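Local coordinates for protein acetyl-CoA acetyltransferase A (Ascaris suum, PDB 6BJA) that probably catalyses acetyl transfer between acetyl-CoA molecules, or the reverse thiolytic cleavage, as a coenzyme A-binding thiolase of lipid metabolism, at residues Asn323-Val328 with Ala381-Gly386; Asp294-Pro299 with Gly330-Lys335; Ser97-Ile102 with Arg363-Leu368; Ala318-Asn323 with Lys335-Asp340. All coordinates share one frame; numbering follows the deposited sequence.

Interaction 1: Asn323-Val328 with Ala381-Gly386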
# COMPACT_ATOMS: atom_id res chain seq x y z
N ASN A 323 9.72 -17.73 30.52
CA ASN A 323 9.37 -17.69 29.12
C ASN A 323 10.63 -17.56 28.27
O ASN A 323 11.47 -16.68 28.52
CB ASN A 323 8.39 -16.56 28.79
CG ASN A 323 7.86 -16.66 27.37
OD1 ASN A 323 7.97 -15.72 26.57
ND2 ASN A 323 7.29 -17.79 27.04
N GLU A 324 10.74 -18.42 27.27
CA GLU A 324 11.97 -18.52 26.46
C GLU A 324 11.91 -17.60 25.26
O GLU A 324 11.80 -18.08 24.13
CB GLU A 324 12.21 -19.96 25.99
CG GLU A 324 12.31 -20.94 27.11
CD GLU A 324 12.53 -22.36 26.64
OE1 GLU A 324 12.31 -22.67 25.44
OE2 GLU A 324 12.87 -23.18 27.51
N ALA A 325 12.00 -16.30 25.48
CA ALA A 325 12.09 -15.38 24.37
C ALA A 325 13.25 -15.81 23.48
O ALA A 325 13.14 -15.84 22.26
CB ALA A 325 12.27 -13.97 24.86
N PHE A 326 14.34 -16.18 24.15
CA PHE A 326 15.55 -16.71 23.51
C PHE A 326 16.08 -17.80 24.42
O PHE A 326 15.75 -17.83 25.59
CB PHE A 326 16.60 -15.61 23.32
CG PHE A 326 16.10 -14.46 22.51
CD1 PHE A 326 16.22 -14.47 21.14
CD2 PHE A 326 15.45 -13.41 23.12
CE1 PHE A 326 15.72 -13.44 20.38
CE2 PHE A 326 14.93 -12.37 22.37
CZ PHE A 326 15.06 -12.39 21.00
N SER A 327 16.96 -18.67 23.90
CA SER A 327 17.59 -19.64 24.76
C SER A 327 18.34 -18.95 25.91
O SER A 327 18.37 -19.44 27.04
CB SER A 327 18.56 -20.51 23.96
OG SER A 327 17.85 -21.41 23.14
N VAL A 328 18.96 -17.82 25.63
CA VAL A 328 19.70 -17.12 26.67
C VAL A 328 18.78 -16.68 27.81
O VAL A 328 19.24 -16.58 28.95
CB VAL A 328 20.49 -15.90 26.11
CG1 VAL A 328 19.58 -14.90 25.37
CG2 VAL A 328 21.26 -15.19 27.22
N ALA A 381 7.68 -16.65 35.34
CA ALA A 381 8.31 -15.36 35.11
C ALA A 381 8.50 -15.09 33.63
O ALA A 381 8.75 -16.00 32.84
CB ALA A 381 9.62 -15.29 35.81
N ILE A 382 8.35 -13.82 33.24
CA ILE A 382 8.43 -13.44 31.83
C ILE A 382 9.00 -12.03 31.69
O ILE A 382 8.64 -11.15 32.46
CB ILE A 382 7.03 -13.56 31.15
CG1 ILE A 382 7.09 -13.31 29.66
CG2 ILE A 382 6.00 -12.68 31.86
CD1 ILE A 382 5.83 -13.92 28.95
N CYS A 383 9.94 -11.87 30.75
CA CYS A 383 10.50 -10.56 30.42
C CYS A 383 9.76 -9.95 29.25
O CYS A 383 9.03 -10.64 28.51
CB CYS A 383 11.99 -10.66 30.09
SG CYS A 383 12.39 -11.52 28.54
N ASN A 384 9.93 -8.65 29.06
CA ASN A 384 9.38 -8.02 27.87
C ASN A 384 10.25 -6.94 27.34
O ASN A 384 11.02 -6.33 28.06
CB ASN A 384 7.94 -7.50 28.11
CG ASN A 384 7.81 -6.46 29.22
OD1 ASN A 384 7.42 -6.78 30.34
ND2 ASN A 384 8.04 -5.21 28.87
N GLY A 385 10.15 -6.75 26.03
CA GLY A 385 10.82 -5.66 25.36
C GLY A 385 10.54 -4.37 26.10
O GLY A 385 9.41 -4.11 26.53
N GLY A 386 11.59 -3.58 26.27
CA GLY A 386 11.54 -2.36 27.06
C GLY A 386 12.21 -2.46 28.41
O GLY A 386 12.43 -1.45 29.08
O HOH W 1 9.24 -13.07 26.96
O HOH W 2 10.75 -14.20 29.24

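Interaction 2: Asp294-Pro299 with Gly330-Lys335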
# COMPACT_ATOMS: atom_id res chain seq x y z
N ASP A 294 18.93 -4.64 28.59
CA ASP A 294 19.16 -5.71 29.57
C ASP A 294 17.89 -6.48 29.94
O ASP A 294 17.83 -7.13 30.98
CB ASP A 294 19.77 -5.13 30.85
CG ASP A 294 21.19 -4.62 30.66
OD1 ASP A 294 21.99 -5.32 30.00
OD2 ASP A 294 21.52 -3.50 31.16
N PHE A 295 16.85 -6.36 29.12
CA PHE A 295 15.54 -6.96 29.45
C PHE A 295 15.64 -8.44 29.82
O PHE A 295 14.88 -8.91 30.65
CB PHE A 295 14.55 -6.77 28.29
CG PHE A 295 14.78 -7.68 27.13
CD1 PHE A 295 15.87 -7.50 26.30
CD2 PHE A 295 13.89 -8.69 26.85
CE1 PHE A 295 16.09 -8.34 25.22
CE2 PHE A 295 14.09 -9.52 25.78
CZ PHE A 295 15.19 -9.36 24.96
N THR A 296 16.60 -9.15 29.25
CA THR A 296 16.74 -10.57 29.47
C THR A 296 17.03 -10.91 30.95
O THR A 296 16.71 -12.01 31.37
CB THR A 296 17.86 -11.15 28.57
OG1 THR A 296 17.54 -10.93 27.19
CG2 THR A 296 18.03 -12.65 28.77
N VAL A 297 17.64 -10.01 31.72
CA VAL A 297 17.93 -10.32 33.13
C VAL A 297 16.89 -9.79 34.12
O VAL A 297 16.99 -10.04 35.32
CB VAL A 297 19.33 -9.80 33.56
CG1 VAL A 297 20.39 -10.36 32.61
CG2 VAL A 297 19.37 -8.29 33.62
N ALA A 298 15.85 -9.12 33.62
CA ALA A 298 14.78 -8.65 34.52
C ALA A 298 14.01 -9.78 35.24
O ALA A 298 13.57 -9.61 36.38
CB ALA A 298 13.80 -7.77 33.74
N PRO A 299 13.83 -10.95 34.59
CA PRO A 299 13.03 -11.94 35.32
C PRO A 299 13.63 -12.39 36.65
O PRO A 299 12.89 -12.52 37.61
CB PRO A 299 12.94 -13.11 34.32
CG PRO A 299 12.97 -12.44 33.00
CD PRO A 299 14.02 -11.33 33.18
N GLY A 330 16.40 -18.41 29.24
CA GLY A 330 16.39 -19.53 30.16
C GLY A 330 17.70 -19.73 30.88
O GLY A 330 17.75 -19.89 32.10
N LEU A 331 18.78 -19.73 30.11
CA LEU A 331 20.12 -19.93 30.69
C LEU A 331 20.47 -18.87 31.72
O LEU A 331 21.01 -19.17 32.79
CB LEU A 331 21.16 -19.93 29.59
CG LEU A 331 21.16 -21.19 28.73
CD1 LEU A 331 21.99 -21.00 27.50
CD2 LEU A 331 21.65 -22.42 29.53
N ALA A 332 20.17 -17.61 31.42
CA ALA A 332 20.51 -16.53 32.33
C ALA A 332 19.73 -16.67 33.63
O ALA A 332 20.25 -16.45 34.72
CB ALA A 332 20.24 -15.18 31.68
N PHE A 333 18.45 -17.02 33.52
CA PHE A 333 17.58 -17.15 34.67
C PHE A 333 18.09 -18.26 35.59
O PHE A 333 18.21 -18.06 36.80
CB PHE A 333 16.16 -17.44 34.15
CG PHE A 333 15.08 -17.52 35.20
CD1 PHE A 333 14.52 -16.36 35.73
CD2 PHE A 333 14.54 -18.76 35.57
CE1 PHE A 333 13.47 -16.43 36.65
CE2 PHE A 333 13.50 -18.83 36.49
CZ PHE A 333 12.97 -17.67 37.04
N ILE A 334 18.35 -19.42 35.00
CA ILE A 334 18.83 -20.59 35.73
C ILE A 334 20.17 -20.29 36.41
O ILE A 334 20.36 -20.64 37.58
CB ILE A 334 18.95 -21.78 34.77
CG1 ILE A 334 17.57 -22.25 34.34
CG2 ILE A 334 19.67 -22.95 35.43
CD1 ILE A 334 17.58 -23.19 33.19
N LYS A 335 21.06 -19.62 35.70
CA LYS A 335 22.38 -19.32 36.25
C LYS A 335 22.30 -18.31 37.38
O LYS A 335 22.93 -18.47 38.43
CB LYS A 335 23.31 -18.80 35.14
CG LYS A 335 24.77 -18.67 35.58
CD LYS A 335 25.29 -20.07 35.87
CE LYS A 335 26.71 -20.10 36.38
NZ LYS A 335 26.97 -21.54 36.74

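Interaction 3: Ser97-Ile102 with Arg363-Leu368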
# COMPACT_ATOMS: atom_id res chain seq x y z
N SER A 97 2.19 -8.98 28.47
CA SER A 97 0.82 -8.47 28.48
C SER A 97 -0.17 -9.34 29.25
O SER A 97 -0.94 -8.83 30.06
CB SER A 97 0.28 -8.31 27.05
OG SER A 97 0.99 -7.34 26.29
N SER A 98 -0.18 -10.65 29.04
CA SER A 98 -1.23 -11.42 29.71
C SER A 98 -0.81 -11.92 31.07
O SER A 98 -1.65 -12.41 31.82
CB SER A 98 -1.74 -12.57 28.83
OG SER A 98 -0.72 -13.43 28.34
N MET A 99 0.47 -11.80 31.41
CA MET A 99 0.81 -11.93 32.82
C MET A 99 0.29 -10.71 33.58
O MET A 99 -0.25 -10.84 34.66
CB MET A 99 2.31 -12.10 33.02
CG MET A 99 2.68 -12.23 34.46
SD MET A 99 2.32 -13.85 35.13
CE MET A 99 3.61 -14.89 34.36
N LYS A 100 0.46 -9.52 33.00
CA LYS A 100 -0.11 -8.31 33.59
C LYS A 100 -1.62 -8.43 33.72
O LYS A 100 -2.21 -8.01 34.71
CB LYS A 100 0.30 -7.09 32.75
CG LYS A 100 -0.34 -5.77 33.16
CD LYS A 100 0.00 -5.36 34.58
CE LYS A 100 -0.42 -3.92 34.83
NZ LYS A 100 -0.26 -3.55 36.25
N ALA A 101 -2.26 -9.03 32.72
CA ALA A 101 -3.71 -9.23 32.78
C ALA A 101 -4.08 -10.04 34.01
O ALA A 101 -5.03 -9.70 34.72
CB ALA A 101 -4.21 -9.91 31.53
N ILE A 102 -3.35 -11.13 34.26
CA ILE A 102 -3.62 -11.97 35.42
C ILE A 102 -3.38 -11.18 36.72
O ILE A 102 -4.17 -11.25 37.65
CB ILE A 102 -2.79 -13.27 35.40
CG1 ILE A 102 -3.24 -14.15 34.24
CG2 ILE A 102 -2.91 -14.03 36.73
CD1 ILE A 102 -2.32 -15.32 33.94
N ARG A 363 -0.03 -18.14 29.01
CA ARG A 363 0.28 -19.49 28.53
C ARG A 363 1.25 -20.16 29.51
O ARG A 363 1.05 -21.33 29.86
CB ARG A 363 0.85 -19.45 27.11
CG ARG A 363 0.70 -20.74 26.30
CD ARG A 363 1.69 -21.82 26.69
NE ARG A 363 3.08 -21.39 26.46
CZ ARG A 363 4.14 -21.97 27.01
NH1 ARG A 363 4.00 -22.96 27.88
NH2 ARG A 363 5.34 -21.52 26.72
N ILE A 364 2.28 -19.46 29.98
CA ILE A 364 3.20 -20.12 30.90
C ILE A 364 2.60 -20.34 32.28
O ILE A 364 2.93 -21.31 32.96
CB ILE A 364 4.56 -19.37 31.04
CG1 ILE A 364 4.43 -17.99 31.69
CG2 ILE A 364 5.22 -19.29 29.67
CD1 ILE A 364 5.80 -17.36 32.12
N VAL A 365 1.65 -19.50 32.70
CA VAL A 365 0.92 -19.77 33.93
C VAL A 365 0.06 -21.03 33.79
O VAL A 365 0.01 -21.87 34.70
CB VAL A 365 0.04 -18.58 34.34
CG1 VAL A 365 -0.86 -18.94 35.51
CG2 VAL A 365 0.91 -17.37 34.70
N VAL A 366 -0.62 -21.17 32.65
CA VAL A 366 -1.40 -22.38 32.38
C VAL A 366 -0.51 -23.62 32.43
O VAL A 366 -0.84 -24.59 33.12
CB VAL A 366 -2.12 -22.28 31.01
CG1 VAL A 366 -2.73 -23.63 30.63
CG2 VAL A 366 -3.18 -21.20 31.06
N THR A 367 0.62 -23.61 31.74
CA THR A 367 1.52 -24.75 31.73
C THR A 367 2.06 -25.04 33.13
O THR A 367 2.13 -26.23 33.54
CB THR A 367 2.64 -24.51 30.73
OG1 THR A 367 2.04 -24.42 29.43
CG2 THR A 367 3.66 -25.64 30.74
N LEU A 368 2.42 -24.00 33.87
CA LEU A 368 2.90 -24.19 35.24
C LEU A 368 1.84 -24.86 36.12
O LEU A 368 2.14 -25.81 36.85
CB LEU A 368 3.31 -22.85 35.85
CG LEU A 368 3.79 -22.91 37.30
CD1 LEU A 368 5.11 -23.68 37.39
CD2 LEU A 368 3.94 -21.52 37.87

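Interaction 4: Ala318-Asn323 with Lys335-Asp340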
# COMPACT_ATOMS: atom_id res chain seq x y z
N ALA A 318 9.00 -25.86 43.57
CA ALA A 318 9.07 -27.15 42.90
C ALA A 318 9.36 -27.03 41.41
O ALA A 318 10.14 -27.80 40.85
CB ALA A 318 7.77 -27.91 43.11
N LEU A 319 8.67 -26.09 40.75
CA LEU A 319 8.78 -25.92 39.31
C LEU A 319 8.82 -24.46 38.93
O LEU A 319 8.19 -23.63 39.58
CB LEU A 319 7.60 -26.55 38.57
CG LEU A 319 7.51 -28.07 38.58
CD1 LEU A 319 6.21 -28.45 37.87
CD2 LEU A 319 8.70 -28.73 37.91
N TRP A 320 9.51 -24.20 37.83
CA TRP A 320 9.68 -22.86 37.28
C TRP A 320 9.23 -22.85 35.84
O TRP A 320 9.50 -23.80 35.10
CB TRP A 320 11.14 -22.41 37.34
CG TRP A 320 11.71 -22.41 38.69
CD1 TRP A 320 12.25 -23.48 39.34
CD2 TRP A 320 11.85 -21.30 39.57
NE1 TRP A 320 12.69 -23.11 40.58
CE2 TRP A 320 12.45 -21.77 40.75
CE3 TRP A 320 11.49 -19.95 39.49
CZ2 TRP A 320 12.73 -20.93 41.83
CZ3 TRP A 320 11.77 -19.12 40.56
CH2 TRP A 320 12.36 -19.62 41.72
N GLU A 321 8.56 -21.76 35.44
CA GLU A 321 8.39 -21.44 34.04
C GLU A 321 9.06 -20.10 33.78
O GLU A 321 8.66 -19.09 34.38
CB GLU A 321 6.91 -21.35 33.63
CG GLU A 321 6.22 -22.68 33.49
CD GLU A 321 6.62 -23.46 32.24
OE1 GLU A 321 6.73 -22.86 31.15
OE2 GLU A 321 6.78 -24.69 32.33
N ILE A 322 10.05 -20.10 32.90
CA ILE A 322 10.68 -18.85 32.45
C ILE A 322 10.43 -18.76 30.96
O ILE A 322 10.81 -19.64 30.20
CB ILE A 322 12.22 -18.77 32.76
CG1 ILE A 322 12.85 -17.54 32.12
CG2 ILE A 322 12.97 -20.01 32.27
CD1 ILE A 322 12.33 -16.24 32.66
N ASN A 323 9.72 -17.73 30.52
CA ASN A 323 9.37 -17.69 29.12
C ASN A 323 10.63 -17.56 28.27
O ASN A 323 11.47 -16.68 28.52
CB ASN A 323 8.39 -16.56 28.79
CG ASN A 323 7.86 -16.66 27.37
OD1 ASN A 323 7.97 -15.72 26.57
ND2 ASN A 323 7.29 -17.79 27.04
N LYS A 335 21.06 -19.62 35.70
CA LYS A 335 22.38 -19.32 36.25
C LYS A 335 22.30 -18.31 37.38
O LYS A 335 22.93 -18.47 38.43
CB LYS A 335 23.31 -18.80 35.14
CG LYS A 335 24.77 -18.67 35.58
CD LYS A 335 25.29 -20.07 35.87
CE LYS A 335 26.71 -20.10 36.38
NZ LYS A 335 26.97 -21.54 36.74
N GLU A 336 21.53 -17.25 37.17
CA GLU A 336 21.46 -16.18 38.16
C GLU A 336 20.83 -16.66 39.47
O GLU A 336 21.29 -16.29 40.55
CB GLU A 336 20.67 -15.01 37.58
CG GLU A 336 20.67 -13.82 38.48
CD GLU A 336 22.02 -13.16 38.60
OE1 GLU A 336 22.85 -13.28 37.68
OE2 GLU A 336 22.24 -12.49 39.63
N LEU A 337 19.79 -17.48 39.37
CA LEU A 337 19.08 -17.97 40.55
C LEU A 337 19.62 -19.30 41.08
O LEU A 337 19.11 -19.81 42.07
CB LEU A 337 17.60 -18.15 40.22
CG LEU A 337 16.92 -16.82 39.92
CD1 LEU A 337 15.53 -17.06 39.39
CD2 LEU A 337 16.86 -15.92 41.15
N ARG A 338 20.64 -19.84 40.39
CA ARG A 338 21.29 -21.11 40.75
C ARG A 338 20.27 -22.23 40.88
O ARG A 338 20.27 -23.00 41.85
CB ARG A 338 22.08 -20.96 42.05
CG ARG A 338 23.14 -19.86 42.00
CD ARG A 338 23.85 -19.76 43.34
NE ARG A 338 23.82 -18.40 43.87
CZ ARG A 338 24.84 -17.54 43.84
NH1 ARG A 338 26.01 -17.88 43.30
NH2 ARG A 338 24.68 -16.33 44.35
N LEU A 339 19.40 -22.34 39.88
CA LEU A 339 18.40 -23.39 39.84
C LEU A 339 18.87 -24.73 39.27
O LEU A 339 19.79 -24.82 38.47
CB LEU A 339 17.19 -22.90 39.02
CG LEU A 339 16.61 -21.57 39.47
CD1 LEU A 339 15.42 -21.19 38.55
CD2 LEU A 339 16.20 -21.58 40.93
N ASP A 340 18.19 -25.78 39.69
CA ASP A 340 18.31 -27.08 39.05
C ASP A 340 17.59 -27.01 37.70
O ASP A 340 16.36 -26.84 37.66
CB ASP A 340 17.71 -28.16 39.93
CG ASP A 340 17.82 -29.55 39.33
OD1 ASP A 340 18.22 -29.69 38.16
OD2 ASP A 340 17.48 -30.51 40.04

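Interaction 1: Asn323-Val328 with Ala381-Gly386
Asn323 meets Ala381 and Ile382 through backbone and side chain together. Its amide N donates to Ala381 O at 3.1 Å, a fairly straight bond (161° at the hydrogen) that extends the pairing of strands 319-322 and 377-384 by one residue. With CG anti to the backbone N (chi1 -171°), the Asn323 side chain runs alongside that of Ile382, both pointing the same way, and Asn323 CB lies 3.6 Å from Ile382 CG1. Past this point two waters bridge the chains. One donates to both Asn323 OD1 and Cys383 O. The other donates to Asn323 O at 2.7 Å and accepts from Cys383 N. These four bonds give buried polar atoms partners where the backbones have separated. Glu324 centres an inverse gamma turn, and Ala325 then directs its CB at Cys383 SG, a loose apolar contact of 4.4 Å. Asn323 to Phe326 spell the NEAF motif of thiolases; Ala325 and Phe326 line the coenzyme A pocket, so the junction brings that pocket next to the predicted catalytic Cys383. The Asn323 side chain also touches His355, another predicted proton acceptor, consistent with an oxyanion-hole role as in related thiolases. Helix 357-371 packs against Asn323 and Ile382 through Ser360 and Ile364, and helix 162-172 meets Phe326 and Val328 as helix 327-337 begins.

Interaction 2: Asp294-Pro299 with Gly330-Lys335
Ala332 and Phe333, adjacent on helix 327-337, carry the contact with the 3-10 segment that leads into helix 298-310 and with the first turn of that helix. Ala332 comes first along the helix: its CB points toward the 294-299 segment and lies 4.4 Å from Thr296 CG2, so the meeting is methyl to methyl and fairly loose. One residue on, Phe333 leaves the backbone at a different angle, but its CG stands anti to its own N (chi1 -176°), and this brings the CD1-CE1 side of the ring to Pro299. Phe333 CD1 is 3.9 Å from Pro299 CB, and Phe333 CE1 is 4.0 Å from the carbonyl carbon Pro299 C. The ring thus meets both the proline side chain and its backbone. The approach of Pro299 CB is oblique to the ring plane. The Pro299 and Phe333 CA atoms are the nearest pair, at 6.9 Å, and the cross-contact pairs are apolar, which identifies the interface as dispersion packing. Thr296 and Val297 also pack against helix 162-172, and Tyr173 touches both Val297 and Ala332. Pro299 also packs against Cys383, and Phe333 against Ala381, so both residues line the strand 377-384. Two helices packed on one face of a beta-sheet, linked by a strand between them in sequence, are what the layered alpha/beta architecture of the thiolase fold provides; here the covered face includes strand 377-384, which carries the predicted proton acceptor Cys383.

Interaction 3: Ser97-Ile102 with Arg363-Leu368
Val365 CG2 is the methyl on which Met99 and Ile102 converge. Met99 CE lies 3.7 Å from it and Met99 SD 3.8 Å, and the thioether end crosses the valine at an angle rather than meeting it head on. Ile102 does approach tip to tip, its CD1 standing 3.9 Å from the same Val365 CG2. The Met99 methyl has a second apolar neighbour, Ile364 CD1, at 4.0 Å, and there the two side chains cross at about a right angle. The reach of Met99 follows from its torsions: CG is anti to the backbone N, and bends at chi2 (77°) and chi3 (73°) curl the terminal methyl round toward the other helix. These side chains fill the gap between axes that pass 10.1 Å apart at 66°, a steeply crossed pair. In the next shell, Ser98 OG bonds to Gly358 O and Ala362 N, tying the start of helix 97-110 to the first turns of helix 357-371. Arg363 NH1 donates to Thr367 OG1, the oxygen lying in the guanidinium plane at its edge. One helix belongs to the N-terminal thiolase domain and the other to the C-terminal one, consistent with the central helical layer of the five-layered alpha-beta-alpha-beta-alpha thiolase fold. Strand 388-396 receives Met99 and Ile102 on Ile392, strand 319-322 receives Ile364 on Glu321, and strand 11-23 lies against Arg363 and Val366.

Interaction 4: Ala318-Asn323 with Lys335-Asp340
In both Trp320 and Leu339, CG is anti to the carbonyl carbon (chi1 -57° and -53°), and these torsions bring the indole of one and the isobutyl group of the other together at about a right angle. The contact belongs to the alpha/beta thiolase fold: strand 319-322 runs through a loop into helix 327-337, whose C-terminal end folds back over the strand. The helix closes in a Schellman motif, with Arg338 at positive phi. This reversal redirects the chain so that Leu339 points at Trp320 instead of following the helix. Leu337, in the last turn, also points toward the strand, but more distantly: its CD1 is 4.4 Å from Trp320 CZ3 and approaches the ring obliquely. The indole is thus bordered by leucines before and after the turn. Of the area the segments bury in each other, Trp320 and Leu339 supply most, and the contacts are apolar. Val303 of helix 298-310 and Val379 of strand 377-384 also touch Trp320, placing the indole between sheet and helices, while its backbone pairs with Arg343 and Asn345. The two methyls of Leu339 divide the ring system. Leu339 CD2 sits 3.6 Å from Trp320 CZ2 on the benzene part, whereas Leu339 CD1 makes a CH-pi contact 3.7 Å from the centroid of the Trp320 five-membered ring, only 8° off its normal.

How the interactions relate
Interactions 1, 2 and 4 lie within the C-terminal thiolase domain and all use helix 327-337: interaction 1 at its start, interaction 2 along its body and interaction 4 at its end. Interactions 1 and 2 are closest, with centres about 7 Å apart, and meet where Cys383 packs on Phe295 and Pro299. Interactions 1 and 4 share Asn323 and the neighbouring strands 319-322 and 377-384; interactions 2 and 4 share Lys335. Interaction 3 alone reaches the N-terminal domain, bridging 260 intervening residues that include both segments of interactions 2 and 4. It touches interaction 1 through Ile364 and Met99, connecting the subunit's two halves with the Ile364 side chain about 8 Å from that of the predicted proton acceptor His355.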